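Local coordinates for putative lipoprotein (PDB 4Q1Z), which is of unknown function but belongs to the DUF4876 family and is a putative lipoprotein with two domains rich in beta strands, at residues A391-P394 / S395-T399; H205-D208 / I209-P212; G124-F127 / R128-F131. All coordinates share one frame; numbering follows the deposited sequence.

Contact 1: residues A391-P394 / S395-T399; sequences AKMP and SWNHT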
# COMPACT_ATOMS: atom_id res chain seq x y z
N ALA A 391 -3.85 4.51 12.20
CA ALA A 391 -4.50 3.72 11.15
C ALA A 391 -5.64 2.92 11.81
O ALA A 391 -5.47 2.44 12.94
CB ALA A 391 -3.48 2.82 10.48
N LYS A 392 -6.82 2.87 11.20
CA LYS A 392 -7.98 2.23 11.82
C LYS A 392 -8.12 0.75 11.47
O LYS A 392 -7.85 0.32 10.35
CB LYS A 392 -9.28 3.00 11.48
N MSE A 393 -8.56 -0.03 12.45
CA MSE A 393 -8.81 -1.47 12.31
C MSE A 393 -10.18 -1.67 11.62
O MSE A 393 -11.15 -1.04 12.06
CB MSE A 393 -8.78 -2.11 13.71
CG MSE A 393 -9.20 -3.56 13.75
SE MSE A 393 -9.61 -4.10 15.56
CE MSE A 393 -7.87 -4.40 16.21
N PRO A 394 -10.30 -2.51 10.55
CA PRO A 394 -11.61 -2.68 9.90
C PRO A 394 -12.61 -3.36 10.81
O PRO A 394 -12.23 -4.19 11.63
CB PRO A 394 -11.29 -3.55 8.68
CG PRO A 394 -10.05 -4.25 9.03
CD PRO A 394 -9.26 -3.35 9.91
N SER A 395 -13.89 -3.01 10.65
CA SER A 395 -14.99 -3.54 11.47
C SER A 395 -15.08 -5.08 11.52
O SER A 395 -15.59 -5.62 12.51
CB SER A 395 -16.33 -2.98 10.98
OG SER A 395 -16.49 -3.22 9.59
N TRP A 396 -14.58 -5.79 10.48
CA TRP A 396 -14.63 -7.26 10.35
C TRP A 396 -13.43 -8.00 11.03
O TRP A 396 -13.29 -9.22 10.86
CB TRP A 396 -14.73 -7.67 8.86
CG TRP A 396 -13.75 -7.01 7.93
CD1 TRP A 396 -14.00 -5.99 7.07
CD2 TRP A 396 -12.37 -7.38 7.71
NE1 TRP A 396 -12.88 -5.68 6.35
CE2 TRP A 396 -11.86 -6.52 6.72
CE3 TRP A 396 -11.51 -8.34 8.29
CZ2 TRP A 396 -10.52 -6.57 6.30
CZ3 TRP A 396 -10.19 -8.40 7.87
CH2 TRP A 396 -9.71 -7.53 6.88
N ASN A 397 -12.58 -7.28 11.80
CA ASN A 397 -11.46 -7.87 12.53
C ASN A 397 -11.99 -8.88 13.55
O ASN A 397 -12.91 -8.58 14.30
CB ASN A 397 -10.62 -6.79 13.21
CG ASN A 397 -9.52 -7.31 14.11
OD1 ASN A 397 -9.78 -7.83 15.19
ND2 ASN A 397 -8.27 -7.09 13.75
N HIS A 398 -11.36 -10.06 13.59
CA HIS A 398 -11.67 -11.23 14.44
C HIS A 398 -11.83 -10.90 15.93
O HIS A 398 -12.57 -11.61 16.62
CB HIS A 398 -10.60 -12.32 14.26
CG HIS A 398 -9.21 -11.90 14.65
ND1 HIS A 398 -8.73 -12.09 15.94
CD2 HIS A 398 -8.23 -11.34 13.91
CE1 HIS A 398 -7.49 -11.63 15.93
NE2 HIS A 398 -7.14 -11.18 14.73
N THR A 399 -11.17 -9.84 16.45
CA THR A 399 -11.27 -9.48 17.87
C THR A 399 -12.60 -8.80 18.24
O THR A 399 -12.97 -8.80 19.41
CB THR A 399 -10.10 -8.57 18.30
OG1 THR A 399 -10.21 -7.30 17.66
CG2 THR A 399 -8.75 -9.19 18.04
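Pro394 lies against the indole of Trp396, two residues further along the chain. Its CB sits over the five-membered ring, 3.7 Å from the centroid and 21° off the ring normal, a CH-pi contact. CG carries the same overlap on to the six-membered ring and comes within 3.6 Å of Trp396 CZ2. The tryptophan ring reaches this position because CG stands between the backbone N and the carbonyl carbon (chi1 49°).

Met393, present as selenomethionine, meets Asn397 in a second patch. The two side chains cross at about a right angle. SE rests 3.5 Å from Asn397 CG, and CE, brought round by the bend at chi3, approaches ND2. SE is also 3.9 Å from Thr399 OG1.

The Asn397 amide is gripped at both ends. Its OD1 accepts from Thr399 N at 2.7 Å and from Thr399 OG1 at 2.6 Å, and the two donors come from opposite faces of the amide plane. Its ND2 bonds to Ser220 O and Glu222 OE2. These bonds should fix the rotation of the group that selenium packs on. On the tryptophan side, NE1 bonds to Pro189 O and the ring meets Tyr188 edge-to-face.

The backbone brings the two patches together. Asn397 N donates to Pro394 O over 3.1 Å. The bond closes a type I beta turn from Pro394 to Asn397, and an Asx turn at Asn397 follows directly in this loop near the C-terminus.

Contact 2: residues H205-D208 / I209-P212; sequences HQLD and IYNP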
# COMPACT_ATOMS: atom_id res chain seq x y z
N HIS A 205 3.71 -12.30 20.46
CA HIS A 205 5.14 -12.61 20.41
C HIS A 205 5.86 -12.25 21.71
O HIS A 205 6.94 -12.77 21.96
CB HIS A 205 5.81 -11.87 19.25
CG HIS A 205 5.16 -12.11 17.93
ND1 HIS A 205 5.01 -13.40 17.43
CD2 HIS A 205 4.66 -11.23 17.04
CE1 HIS A 205 4.40 -13.26 16.26
NE2 HIS A 205 4.18 -11.97 15.98
N GLN A 206 5.26 -11.37 22.52
CA GLN A 206 5.88 -10.90 23.76
C GLN A 206 5.66 -11.86 24.92
O GLN A 206 6.23 -11.62 25.99
CB GLN A 206 5.40 -9.49 24.09
CG GLN A 206 5.94 -8.50 23.06
CD GLN A 206 5.24 -7.17 23.02
OE1 GLN A 206 4.13 -6.98 23.55
NE2 GLN A 206 5.88 -6.21 22.37
N LEU A 207 4.93 -12.97 24.72
CA LEU A 207 4.76 -14.00 25.75
C LEU A 207 6.10 -14.66 26.02
O LEU A 207 6.90 -14.79 25.10
CB LEU A 207 3.76 -15.06 25.30
CG LEU A 207 2.32 -14.63 25.07
CD1 LEU A 207 1.51 -15.77 24.52
CD2 LEU A 207 1.68 -14.11 26.33
N ASP A 208 6.35 -15.09 27.27
CA ASP A 208 7.62 -15.71 27.67
C ASP A 208 7.99 -16.92 26.80
O ASP A 208 9.19 -17.16 26.59
CB ASP A 208 7.60 -16.10 29.16
CG ASP A 208 7.56 -14.92 30.13
OD1 ASP A 208 7.91 -13.78 29.72
OD2 ASP A 208 7.20 -15.14 31.32
N ILE A 209 6.99 -17.64 26.24
CA ILE A 209 7.19 -18.80 25.36
C ILE A 209 7.74 -18.41 23.99
O ILE A 209 8.26 -19.29 23.30
CB ILE A 209 5.89 -19.62 25.18
CG1 ILE A 209 4.70 -18.73 24.72
CG2 ILE A 209 5.56 -20.44 26.43
CD1 ILE A 209 3.47 -19.50 24.33
N TYR A 210 7.59 -17.13 23.58
CA TYR A 210 8.01 -16.68 22.26
C TYR A 210 9.26 -15.77 22.34
O TYR A 210 10.37 -16.28 22.27
CB TYR A 210 6.83 -16.01 21.53
CG TYR A 210 5.67 -16.96 21.29
CD1 TYR A 210 5.90 -18.28 20.91
CD2 TYR A 210 4.35 -16.55 21.48
CE1 TYR A 210 4.84 -19.17 20.73
CE2 TYR A 210 3.29 -17.43 21.27
CZ TYR A 210 3.54 -18.74 20.88
OH TYR A 210 2.52 -19.63 20.65
N ASN A 211 9.07 -14.44 22.47
CA ASN A 211 10.17 -13.48 22.59
C ASN A 211 9.70 -12.25 23.35
O ASN A 211 9.27 -11.30 22.70
CB ASN A 211 10.76 -13.09 21.22
CG ASN A 211 11.92 -12.13 21.33
OD1 ASN A 211 12.36 -11.74 22.41
ND2 ASN A 211 12.43 -11.69 20.21
N PRO A 212 9.84 -12.16 24.68
CA PRO A 212 9.40 -10.93 25.40
C PRO A 212 10.02 -9.61 24.86
O PRO A 212 9.45 -8.55 25.11
CB PRO A 212 9.83 -11.21 26.83
CG PRO A 212 9.83 -12.67 26.95
CD PRO A 212 10.33 -13.18 25.64
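A type I beta turn from Leu207 to Tyr210 is the centre of this contact, in the long loop between strands 195-199 and 223-224. Tyr210 N donates to Leu207 O over 2.9 Å. A second bond encloses the turn. Asn211 N reaches His205 O at 2.8 Å. The chain therefore bends back until Gln206 and Pro212 are neighbours, their CA atoms 3.9 Å apart. Two CA-H...O contacts hold the ends of the loop together: Gln206 CA points at Asn211 O, and Pro212 CA approaches Gln206 O at 3.3 Å.

The side chains gather on Tyr210. Leu207 lies alongside it and points the same way, with CD1 4.1 Å from Tyr210 CE2. Ile209 comes over a face of the ring. Its CG1 stands 3.7 Å above the plane, over the centre, because it is turned between the backbone N and the carbonyl carbon (chi1 53°). The same CG1 touches Leu207 CB, so the three apolar groups form one small cluster. The loop falls within the DUF4876 family region. Phe201 adds an edge-to-face contact to the tyrosine ring.

Asp208 and Pro212 meet at about a right angle, with Asp208 OD1 3.5 Å from Pro212 CG. This is a polar atom against a ring carbon.

Outside residues hold the polar groups of the loop. Lys122 NZ bonds to the carbonyl oxygens of both Asp208 and Tyr210. Gln206 NE2 bonds to Ser214 O, and Asn211 OD1 accepts from Gln213 N.

Contact 3: residues G124-F127 / R128-F131; sequences GVYF and RDQF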
# COMPACT_ATOMS: atom_id res chain seq x y z
N GLY A 124 18.96 -17.42 21.58
CA GLY A 124 18.53 -17.79 20.23
C GLY A 124 18.08 -16.58 19.42
O GLY A 124 18.49 -15.44 19.69
N VAL A 125 17.26 -16.85 18.40
CA VAL A 125 16.68 -15.83 17.52
C VAL A 125 15.17 -16.06 17.50
O VAL A 125 14.70 -17.12 17.93
CB VAL A 125 17.32 -15.82 16.08
CG1 VAL A 125 18.84 -15.68 16.14
CG2 VAL A 125 16.90 -17.03 15.23
N TYR A 126 14.42 -15.07 17.03
CA TYR A 126 12.97 -15.13 16.84
C TYR A 126 12.66 -14.52 15.47
O TYR A 126 12.85 -13.32 15.30
CB TYR A 126 12.21 -14.40 17.97
CG TYR A 126 10.71 -14.68 17.98
CD1 TYR A 126 10.22 -15.90 18.43
CD2 TYR A 126 9.79 -13.72 17.56
CE1 TYR A 126 8.85 -16.17 18.44
CE2 TYR A 126 8.42 -13.99 17.55
CZ TYR A 126 7.95 -15.21 18.01
OH TYR A 126 6.60 -15.50 18.06
N PHE A 127 12.26 -15.35 14.49
CA PHE A 127 11.96 -14.85 13.15
C PHE A 127 10.44 -14.90 12.87
O PHE A 127 10.03 -14.72 11.71
CB PHE A 127 12.75 -15.66 12.07
CG PHE A 127 12.55 -17.15 12.11
CD1 PHE A 127 11.30 -17.72 11.83
CD2 PHE A 127 13.58 -18.00 12.51
CE1 PHE A 127 11.10 -19.09 11.94
CE2 PHE A 127 13.36 -19.37 12.64
CZ PHE A 127 12.13 -19.91 12.34
N ARG A 128 9.60 -15.18 13.90
CA ARG A 128 8.14 -15.35 13.66
C ARG A 128 7.31 -14.09 13.91
O ARG A 128 6.09 -14.14 13.75
CB ARG A 128 7.57 -16.51 14.47
CG ARG A 128 8.51 -17.69 14.58
CD ARG A 128 7.94 -18.83 15.38
NE ARG A 128 8.81 -20.00 15.24
CZ ARG A 128 8.72 -20.86 14.23
NH1 ARG A 128 7.76 -20.74 13.33
NH2 ARG A 128 9.57 -21.87 14.14
N ASP A 129 7.95 -12.96 14.24
CA ASP A 129 7.24 -11.70 14.49
C ASP A 129 6.98 -10.87 13.18
O ASP A 129 6.38 -9.80 13.25
CB ASP A 129 7.97 -10.85 15.56
CG ASP A 129 9.47 -10.68 15.40
OD1 ASP A 129 10.01 -11.08 14.33
OD2 ASP A 129 10.10 -10.06 16.28
N GLN A 130 7.38 -11.40 12.00
CA GLN A 130 7.21 -10.77 10.68
C GLN A 130 5.75 -10.32 10.42
O GLN A 130 4.82 -11.08 10.68
CB GLN A 130 7.64 -11.72 9.54
CG GLN A 130 9.12 -12.05 9.51
CD GLN A 130 9.54 -12.77 8.24
OE1 GLN A 130 8.86 -13.66 7.71
NE2 GLN A 130 10.72 -12.43 7.74
N PHE A 131 5.56 -9.10 9.89
CA PHE A 131 4.25 -8.58 9.54
C PHE A 131 4.37 -7.53 8.41
O PHE A 131 5.44 -6.94 8.20
CB PHE A 131 3.47 -8.02 10.76
CG PHE A 131 3.84 -6.63 11.22
CD1 PHE A 131 3.19 -5.51 10.70
CD2 PHE A 131 4.84 -6.43 12.17
CE1 PHE A 131 3.53 -4.22 11.12
CE2 PHE A 131 5.17 -5.14 12.60
CZ PHE A 131 4.50 -4.05 12.09
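Arg128 runs between two aromatic side chains, Tyr126 and Phe127. Its CB lies over a face of the Tyr126 ring, 4.2 Å from the centroid and 28° off the normal, a CH-pi contact. CG passes to Phe127 and comes 3.9 Å from CD1. CD is near Tyr126 CE1, at 4.2 Å. From CG to NE the chain is extended, and it lies alongside Phe127, pointing the same way. At the tip, Phe127 CE1 stands over the centre of the guanidinium, 3.7 Å from Arg128 CZ, and Arg128 NH2 is equally close to Phe127 CZ. The two planes are 51° apart, so this is not a flat stack. Phe127 can follow the arginine because its CG sits between the backbone N and the carbonyl carbon (chi1 55°). Beyond the two segments, Arg128 makes a cation-pi contact with Phe232.

Asp129 takes the edge of the Tyr126 ring. Its CB lies in the ring plane, 3.7 Å from CE2, and the carboxylate stands nearly upright to the ring. OD2 bonds to the hydroxyls of Tyr114, Ser118 and Ser214. Gln130 CG packs 3.6 Å from Phe127 O.

An alanine in place of Arg128 would keep CB over the tyrosine but would probably leave a gap beside the Phe127 ring and deprive Phe232 of its cation.

No hydrogen bond joins the two segments. The carboxylate of Asp129 and the amide of Gln130 bond to other parts of the chain. The link between the segments is thus probably mainly van der Waals packing, with Phe127 over the guanidinium face, while the charge is probably drawn to the ring of Phe232.

The chain passes through contact 3 first, then contact 2, then contact 1. Contact 3 leads into strand 131-136, which neighbours strand 195-199 in the 11-stranded mixed sheet. Contact 2 lies in the loop that follows strand 195-199, and contact 1 comes after strand 378-382, an outermost strand of that sheet. Contacts 2 and 3 have centres 10 Å apart and touch. Tyr126 OH and His205 ND1 are 2.7 Å apart, a probable hydrogen bond, and Tyr210 CB packs on the same hydroxyl. Contact 1 has its centre 24 Å from each of the others. It touches neither, though it bonds to Ser220 and Glu222 at the far end of the connection that carries contact 2.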